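Local coordinates for 199aa long hypothetical Trp repressor binding protein (Sulfolobus tokodaii, PDB 2ZKI) that probably binds FMN and acts as a flavodoxin-like, WrbA-type NAD(P)H:quinone oxidoreductase, at the interface of chains A and B and the interface of chains A and C. Coordinates in Å, arbitrary orientation; residue numbers count along the deposited sequence, not the author numbering. Chains: chain A/B/C, 199aa long hypothetical Trp repressor binding protein.

Contact 1 and contact 2 illustrate how one subunit can use neighbouring surfaces for two different two-fold interfaces. Their centres, taken over C-alpha atoms, are about 16 Å apart. On chain A they share the long loop after helix 150-153: A:Thr156 and A:Gly158 face chain B in contact 1, with A:Thr164 supporting A:Gly158 from behind, while A:Pro160 faces chain C in contact 2. The loops flanking strand 109-115 serve different contacts: that with Tyr106, on chain C, contact 2, and that with residues 119-124, on chains A and B, contact 1. Together the two symmetric interfaces can build the deposited tetramer, in keeping with WrbA-type proteins.

Contact 1: the interface of chains A and B. Residues chain A 119-121, 123-124, 156, 158, 164; chain B 119-121, 123-124, 155-156, 164.
Two backbone N-H groups of chain B grip the carboxylate oxygen OE2 of A:Glu124: B:His123 N at 2.7 Å and B:Glu124 N at 2.8 Å, the latter from above the carboxylate plane. B:Glu124 returns the gesture. Its OE1 takes the amide N of A:His123 through the syn lone pair at 2.9 Å, and its OE2 receives A:Glu124 N. Each carboxylate thus sits near the start of the partner's helix 125-130, whose dipole would be expected to stabilise a negative charge. The two acids reach these places differently: CG of A:Glu124 lies between backbone N and carbonyl carbon (chi1 57°), whereas CG of B:Glu124 is anti to the carbonyl carbon (chi1 -49°). The two side chains cross obliquely and their carboxylates stack face to face with a modest tilt; water 1 joins both OE1 atoms to ND1 of A:His120. An alanine in place of B:Glu124 would take away the acceptor of the A:His123 and A:Glu124 amides and a partner of water 1, and would probably loosen the interface here.

Beside the acids, two histidine pairs cross the interface. The A:His120 ring stacks on B:His123 with centroids 3.8 Å apart and planes 18° from parallel; CG1 of A:Val119, from its own chain, lies over the rim of the opposite face. NE2 of A:His120 donates to the main-chain O of B:Thr156 at 3.0 Å, and this bond, with water 1 on ND1, holds the ring's rotation. In the twin pair, B:His120 lies over A:His123, but its ring is modelled turned over, so that ND1 points to A:Gly158 O at 3.2 Å with the carbonyl oxygen nearly in the ring plane. At this resolution the flip need not be a real difference between the copies. A:Gly158 is itself held by its own chain, its N bonded to OG1 of A:Thr164. Near the two-fold axis the valine side chains cross obliquely, A:Val119 CG2 meeting B:Val119 CG2 at 3.9 Å.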
loop_
_atom_site.group_PDB
_atom_site.type_symbol
_atom_site.label_atom_id
_atom_site.label_comp_id
_atom_site.label_asym_id
_atom_site.label_seq_id
_atom_site.Cartn_x
_atom_site.Cartn_y
_atom_site.Cartn_z
ATOM N N VAL A 119 -2.197 -13.317 14.049
ATOM C CA VAL A 119 -0.772 -13.307 13.674
ATOM C C VAL A 119 -0.438 -12.476 12.420
ATOM O O VAL A 119 0.603 -11.818 12.371
ATOM C CB VAL A 119 -0.179 -14.757 13.605
ATOM C CG1 VAL A 119 -0.764 -15.549 12.440
ATOM C CG2 VAL A 119 1.346 -14.736 13.548
ATOM N N HIS A 120 -1.318 -12.497 11.423
ATOM C CA HIS A 120 -1.145 -11.657 10.234
ATOM C C HIS A 120 -2.418 -10.870 9.920
ATOM O O HIS A 120 -2.865 -10.820 8.769
ATOM C CB HIS A 120 -0.699 -12.486 9.023
ATOM C CG HIS A 120 0.409 -13.449 9.320
ATOM N ND1 HIS A 120 1.649 -13.045 9.766
ATOM C CD2 HIS A 120 0.463 -14.799 9.231
ATOM C CE1 HIS A 120 2.416 -14.106 9.946
ATOM N NE2 HIS A 120 1.721 -15.182 9.628
ATOM N N GLY A 121 -2.988 -10.252 10.954
ATOM C CA GLY A 121 -4.233 -9.503 10.825
ATOM C C GLY A 121 -4.081 -7.993 10.869
ATOM O O GLY A 121 -4.971 -7.286 11.358
ATOM N N HIS A 123 -0.531 -6.378 11.180
ATOM C CA HIS A 123 0.690 -5.985 11.888
ATOM C C HIS A 123 1.618 -5.118 11.045
ATOM O O HIS A 123 2.437 -4.372 11.582
ATOM C CB HIS A 123 1.449 -7.218 12.380
ATOM C CG HIS A 123 0.874 -7.823 13.620
ATOM N ND1 HIS A 123 0.119 -8.974 13.606
ATOM C CD2 HIS A 123 0.937 -7.428 14.914
ATOM C CE1 HIS A 123 -0.254 -9.268 14.839
ATOM N NE2 HIS A 123 0.227 -8.343 15.651
ATOM N N GLU A 124 1.485 -5.215 9.727
ATOM C CA GLU A 124 2.409 -4.544 8.816
ATOM C C GLU A 124 1.733 -3.654 7.770
ATOM O O GLU A 124 2.313 -2.651 7.352
ATOM C CB GLU A 124 3.352 -5.563 8.158
ATOM C CG GLU A 124 2.648 -6.671 7.393
ATOM C CD GLU A 124 3.526 -7.878 7.127
ATOM O OE1 GLU A 124 4.086 -8.448 8.086
ATOM O OE2 GLU A 124 3.636 -8.272 5.951
ATOM N N THR A 156 6.250 -13.182 18.423
ATOM C CA THR A 156 4.988 -12.580 18.838
ATOM C C THR A 156 4.712 -11.278 18.082
ATOM O O THR A 156 4.168 -11.310 16.980
ATOM C CB THR A 156 4.932 -12.360 20.367
ATOM O OG1 THR A 156 6.174 -11.801 20.817
ATOM C CG2 THR A 156 4.688 -13.681 21.089
ATOM N N GLY A 158 6.096 -7.209 16.752
ATOM C CA GLY A 158 7.267 -6.472 16.291
ATOM C C GLY A 158 7.737 -6.905 14.918
ATOM O O GLY A 158 7.567 -8.061 14.526
ATOM N N THR A 164 4.882 -3.813 17.370
ATOM C CA THR A 164 3.511 -4.310 17.464
ATOM C C THR A 164 3.313 -5.192 18.690
ATOM O O THR A 164 4.275 -5.562 19.364
ATOM C CB THR A 164 3.086 -5.116 16.206
ATOM O OG1 THR A 164 3.879 -6.304 16.099
ATOM C CG2 THR A 164 3.227 -4.287 14.927
ATOM N N VAL B 119 8.174 -13.400 11.710
ATOM C CA VAL B 119 6.739 -13.334 12.017
ATOM C C VAL B 119 5.962 -12.242 11.261
ATOM O O VAL B 119 4.834 -12.474 10.831
ATOM C CB VAL B 119 6.477 -13.269 13.552
ATOM C CG1 VAL B 119 6.872 -11.911 14.136
ATOM C CG2 VAL B 119 5.024 -13.611 13.872
ATOM N N HIS B 120 6.562 -11.067 11.094
ATOM C CA HIS B 120 5.895 -9.972 10.395
ATOM C C HIS B 120 6.807 -9.330 9.348
ATOM O O HIS B 120 7.026 -8.117 9.354
ATOM C CB HIS B 120 5.384 -8.924 11.392
ATOM C CG HIS B 120 4.468 -9.475 12.443
ATOM N ND1 HIS B 120 4.688 -9.289 13.791
ATOM C CD2 HIS B 120 3.330 -10.203 12.346
ATOM C CE1 HIS B 120 3.723 -9.872 14.478
ATOM N NE2 HIS B 120 2.887 -10.437 13.627
ATOM N N GLY B 121 7.327 -10.152 8.439
ATOM C CA GLY B 121 8.280 -9.685 7.435
ATOM C C GLY B 121 7.807 -9.767 5.997
ATOM O O GLY B 121 8.611 -9.989 5.088
ATOM N N HIS B 123 4.010 -10.840 5.215
ATOM C CA HIS B 123 2.867 -11.744 5.095
ATOM C C HIS B 123 1.627 -11.024 4.574
ATOM O O HIS B 123 0.807 -11.621 3.883
ATOM C CB HIS B 123 2.551 -12.390 6.443
ATOM C CG HIS B 123 3.627 -13.299 6.945
ATOM N ND1 HIS B 123 3.675 -14.639 6.627
ATOM C CD2 HIS B 123 4.691 -13.063 7.749
ATOM C CE1 HIS B 123 4.724 -15.191 7.213
ATOM N NE2 HIS B 123 5.355 -14.256 7.903
ATOM N N GLU B 124 1.500 -9.745 4.921
ATOM C CA GLU B 124 0.343 -8.929 4.548
ATOM C C GLU B 124 0.686 -7.952 3.417
ATOM O O GLU B 124 0.021 -7.938 2.377
ATOM C CB GLU B 124 -0.181 -8.147 5.761
ATOM C CG GLU B 124 -0.387 -8.958 7.042
ATOM C CD GLU B 124 -0.308 -8.101 8.306
ATOM O OE1 GLU B 124 -0.037 -8.658 9.389
ATOM O OE2 GLU B 124 -0.500 -6.869 8.223
ATOM N N THR B 155 -1.447 -19.532 14.332
ATOM C CA THR B 155 -0.398 -18.759 14.998
ATOM C C THR B 155 0.877 -18.773 14.163
ATOM O O THR B 155 1.866 -18.120 14.510
ATOM C CB THR B 155 -0.080 -19.309 16.410
ATOM O OG1 THR B 155 0.272 -20.696 16.320
ATOM C CG2 THR B 155 -1.277 -19.140 17.348
ATOM N N THR B 156 0.839 -19.515 13.060
ATOM C CA THR B 156 2.019 -19.727 12.219
ATOM C C THR B 156 1.949 -18.972 10.878
ATOM O O THR B 156 2.476 -17.865 10.762
ATOM C CB THR B 156 2.342 -21.249 12.044
ATOM O OG1 THR B 156 3.190 -21.445 10.906
ATOM C CG2 THR B 156 1.066 -22.077 11.875
ATOM N N THR B 164 -0.063 -18.091 3.770
ATOM C CA THR B 164 1.378 -17.880 3.887
ATOM C C THR B 164 2.062 -19.049 4.594
ATOM O O THR B 164 1.409 -20.016 4.992
ATOM C CB THR B 164 1.724 -16.568 4.643
ATOM O OG1 THR B 164 1.203 -16.628 5.974
ATOM C CG2 THR B 164 1.151 -15.347 3.943
HETATM O O HOH W 1 2.339 -10.151 9.277
HETATM O O HOH W 2 9.055 -9.982 12.433
#

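Contact 2: the interface of chains A and C. Residues chain A 144-147, 160, 182, 186; chain C 103, 106, 135-136, 138.
The phenol ring of C:Tyr106 has the carbonyl O of C:Gly138, from its own chain, over the centre of one face, while the backbone N of A:Tyr146 lies in plane at its edge. Other flat groups meet the partner too. A:Tyr146 turns its edge to chain C, with the main-chain O of C:His136 in the ring plane 3.3 Å from CD1. The imidazole of C:His136 takes CG of A:Pro160 on one face, 3.9 Å above the plane and toward the rim; these two side chains run alongside each other and point the same way.

This is a patch of a two-fold interface between copies of the protein, probably one of the two interfaces of a WrbA-type tetramer, and C:Tyr106 pins chain C to chain A. With CG anti to its backbone N (chi1 -162°), it extends into chain A, and its hydroxyl OH donates to the main-chain O of A:Ile144 at 2.5 Å, approaching from above the carbonyl plane. The same carbonyl oxygen lies at the edge of the A:Phe182 ring, which meets the phenol tip to tip. One edge of the ring, at CE1, rests against CA of A:Gly147 at 3.7 Å. At the CE2 edge, A:Arg186, bent at chi2 and chi3, brings its CD to 3.9 Å from CE2 of C:Tyr106. The two side chains meet tip to tip, the guanidinium and ring planes 50° apart, and NH1 of A:Arg186 reaches water 3 at 2.7 Å; that water continues to C:Gly138 O. The arginine thus adds apolar contact through its chain and a bridged polar link through its tip.

In the fold, the tyrosine comes from the loop between helix 97-101 and strand 109-115 of chain C, flanked by the end of helix 132-137, and its hydroxyl end packs between the loop after strand 140-141 and helix 174-195 of chain A.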
loop_
_atom_site.group_PDB
_atom_site.type_symbol
_atom_site.label_atom_id
_atom_site.label_comp_id
_atom_site.label_asym_id
_atom_site.label_seq_id
_atom_site.Cartn_x
_atom_site.Cartn_y
_atom_site.Cartn_z
ATOM N N ILE A 144 12.015 0.794 11.798
ATOM C CA ILE A 144 13.010 0.227 12.712
ATOM C C ILE A 144 13.868 -0.858 12.058
ATOM O O ILE A 144 15.009 -1.083 12.469
ATOM C CB ILE A 144 12.400 -0.281 14.039
ATOM C CG1 ILE A 144 11.171 -1.160 13.791
ATOM C CG2 ILE A 144 12.071 0.895 14.935
ATOM C CD1 ILE A 144 10.643 -1.831 15.039
ATOM N N GLY A 145 13.314 -1.513 11.039
ATOM C CA GLY A 145 14.040 -2.516 10.273
ATOM C C GLY A 145 14.452 -3.690 11.131
ATOM O O GLY A 145 13.614 -4.321 11.774
ATOM N N TYR A 146 15.748 -3.980 11.138
ATOM C CA TYR A 146 16.296 -5.049 11.964
ATOM C C TYR A 146 17.542 -4.561 12.698
ATOM O O TYR A 146 18.612 -5.169 12.612
ATOM C CB TYR A 146 16.590 -6.295 11.122
ATOM C CG TYR A 146 15.360 -6.948 10.521
ATOM C CD1 TYR A 146 14.966 -6.665 9.213
ATOM C CD2 TYR A 146 14.591 -7.849 11.259
ATOM C CE1 TYR A 146 13.839 -7.261 8.653
ATOM C CE2 TYR A 146 13.460 -8.452 10.707
ATOM C CZ TYR A 146 13.094 -8.151 9.405
ATOM O OH TYR A 146 11.982 -8.738 8.854
ATOM N N GLY A 147 17.382 -3.452 13.419
ATOM C CA GLY A 147 18.466 -2.836 14.184
ATOM C C GLY A 147 18.949 -3.697 15.337
ATOM O O GLY A 147 20.145 -3.963 15.460
ATOM N N PRO A 160 9.933 -5.085 10.981
ATOM C CA PRO A 160 10.661 -3.988 10.332
ATOM C C PRO A 160 9.823 -2.726 10.120
ATOM O O PRO A 160 10.362 -1.619 10.115
ATOM C CB PRO A 160 11.082 -4.587 8.985
ATOM C CG PRO A 160 10.141 -5.708 8.746
ATOM C CD PRO A 160 9.784 -6.252 10.092
ATOM N N PHE A 182 13.243 0.395 21.464
ATOM C CA PHE A 182 14.161 0.619 20.354
ATOM C C PHE A 182 13.596 1.606 19.332
ATOM O O PHE A 182 14.331 2.436 18.796
ATOM C CB PHE A 182 14.553 -0.703 19.682
ATOM C CG PHE A 182 15.414 -0.530 18.461
ATOM C CD1 PHE A 182 16.694 0.010 18.563
ATOM C CD2 PHE A 182 14.942 -0.897 17.201
ATOM C CE1 PHE A 182 17.491 0.181 17.436
ATOM C CE2 PHE A 182 15.732 -0.733 16.066
ATOM C CZ PHE A 182 17.011 -0.193 16.186
ATOM N N ARG A 186 15.139 4.950 18.067
ATOM C CA ARG A 186 15.339 5.143 16.638
ATOM C C ARG A 186 14.770 6.481 16.129
ATOM O O ARG A 186 15.401 7.147 15.305
ATOM C CB ARG A 186 14.753 3.950 15.872
ATOM C CG ARG A 186 15.203 3.793 14.424
ATOM C CD ARG A 186 16.649 3.318 14.288
ATOM N NE ARG A 186 17.586 4.434 14.175
ATOM C CZ ARG A 186 17.829 5.113 13.054
ATOM N NH1 ARG A 186 17.208 4.803 11.925
ATOM N NH2 ARG A 186 18.698 6.113 13.064
ATOM N N ASN C 103 23.379 -5.050 7.779
ATOM C CA ASN C 103 22.856 -3.683 7.921
ATOM C C ASN C 103 23.717 -2.577 7.290
ATOM O O ASN C 103 23.937 -1.528 7.904
ATOM C CB ASN C 103 22.570 -3.359 9.402
ATOM C CG ASN C 103 21.527 -4.283 10.025
ATOM O OD1 ASN C 103 20.477 -4.553 9.436
ATOM N ND2 ASN C 103 21.810 -4.757 11.233
ATOM N N TYR C 106 21.438 0.464 6.542
ATOM C CA TYR C 106 20.644 0.882 7.692
ATOM C C TYR C 106 20.776 2.373 7.985
ATOM O O TYR C 106 21.883 2.910 8.039
ATOM C CB TYR C 106 21.019 0.070 8.935
ATOM C CG TYR C 106 19.973 0.120 10.028
ATOM C CD1 TYR C 106 18.993 -0.864 10.121
ATOM C CD2 TYR C 106 19.955 1.157 10.962
ATOM C CE1 TYR C 106 18.026 -0.823 11.117
ATOM C CE2 TYR C 106 18.991 1.210 11.960
ATOM C CZ TYR C 106 18.032 0.216 12.032
ATOM O OH TYR C 106 17.077 0.257 13.019
ATOM N N TYR C 135 11.641 -0.234 4.492
ATOM C CA TYR C 135 11.227 -0.720 5.809
ATOM C C TYR C 135 12.056 -1.909 6.271
ATOM O O TYR C 135 12.498 -1.949 7.417
ATOM C CB TYR C 135 9.742 -1.088 5.822
ATOM C CG TYR C 135 8.803 0.096 5.790
ATOM C CD1 TYR C 135 8.245 0.529 4.591
ATOM C CD2 TYR C 135 8.462 0.777 6.962
ATOM C CE1 TYR C 135 7.374 1.611 4.552
ATOM C CE2 TYR C 135 7.593 1.863 6.935
ATOM C CZ TYR C 135 7.054 2.274 5.723
ATOM O OH TYR C 135 6.196 3.346 5.678
ATOM N N HIS C 136 12.269 -2.867 5.370
ATOM C CA HIS C 136 13.006 -4.091 5.691
ATOM C C HIS C 136 14.492 -3.841 5.895
ATOM O O HIS C 136 15.150 -4.568 6.640
ATOM C CB HIS C 136 12.797 -5.146 4.606
ATOM C CG HIS C 136 11.398 -5.667 4.537
ATOM N ND1 HIS C 136 11.029 -6.882 5.071
ATOM C CD2 HIS C 136 10.272 -5.130 4.010
ATOM C CE1 HIS C 136 9.738 -7.076 4.867
ATOM N NE2 HIS C 136 9.256 -6.028 4.224
ATOM N N GLY C 138 15.652 -0.810 6.949
ATOM C CA GLY C 138 15.785 0.211 7.985
ATOM C C GLY C 138 16.186 1.565 7.431
ATOM O O GLY C 138 16.764 2.388 8.144
HETATM O O HOH W 3 15.783 2.918 10.590
#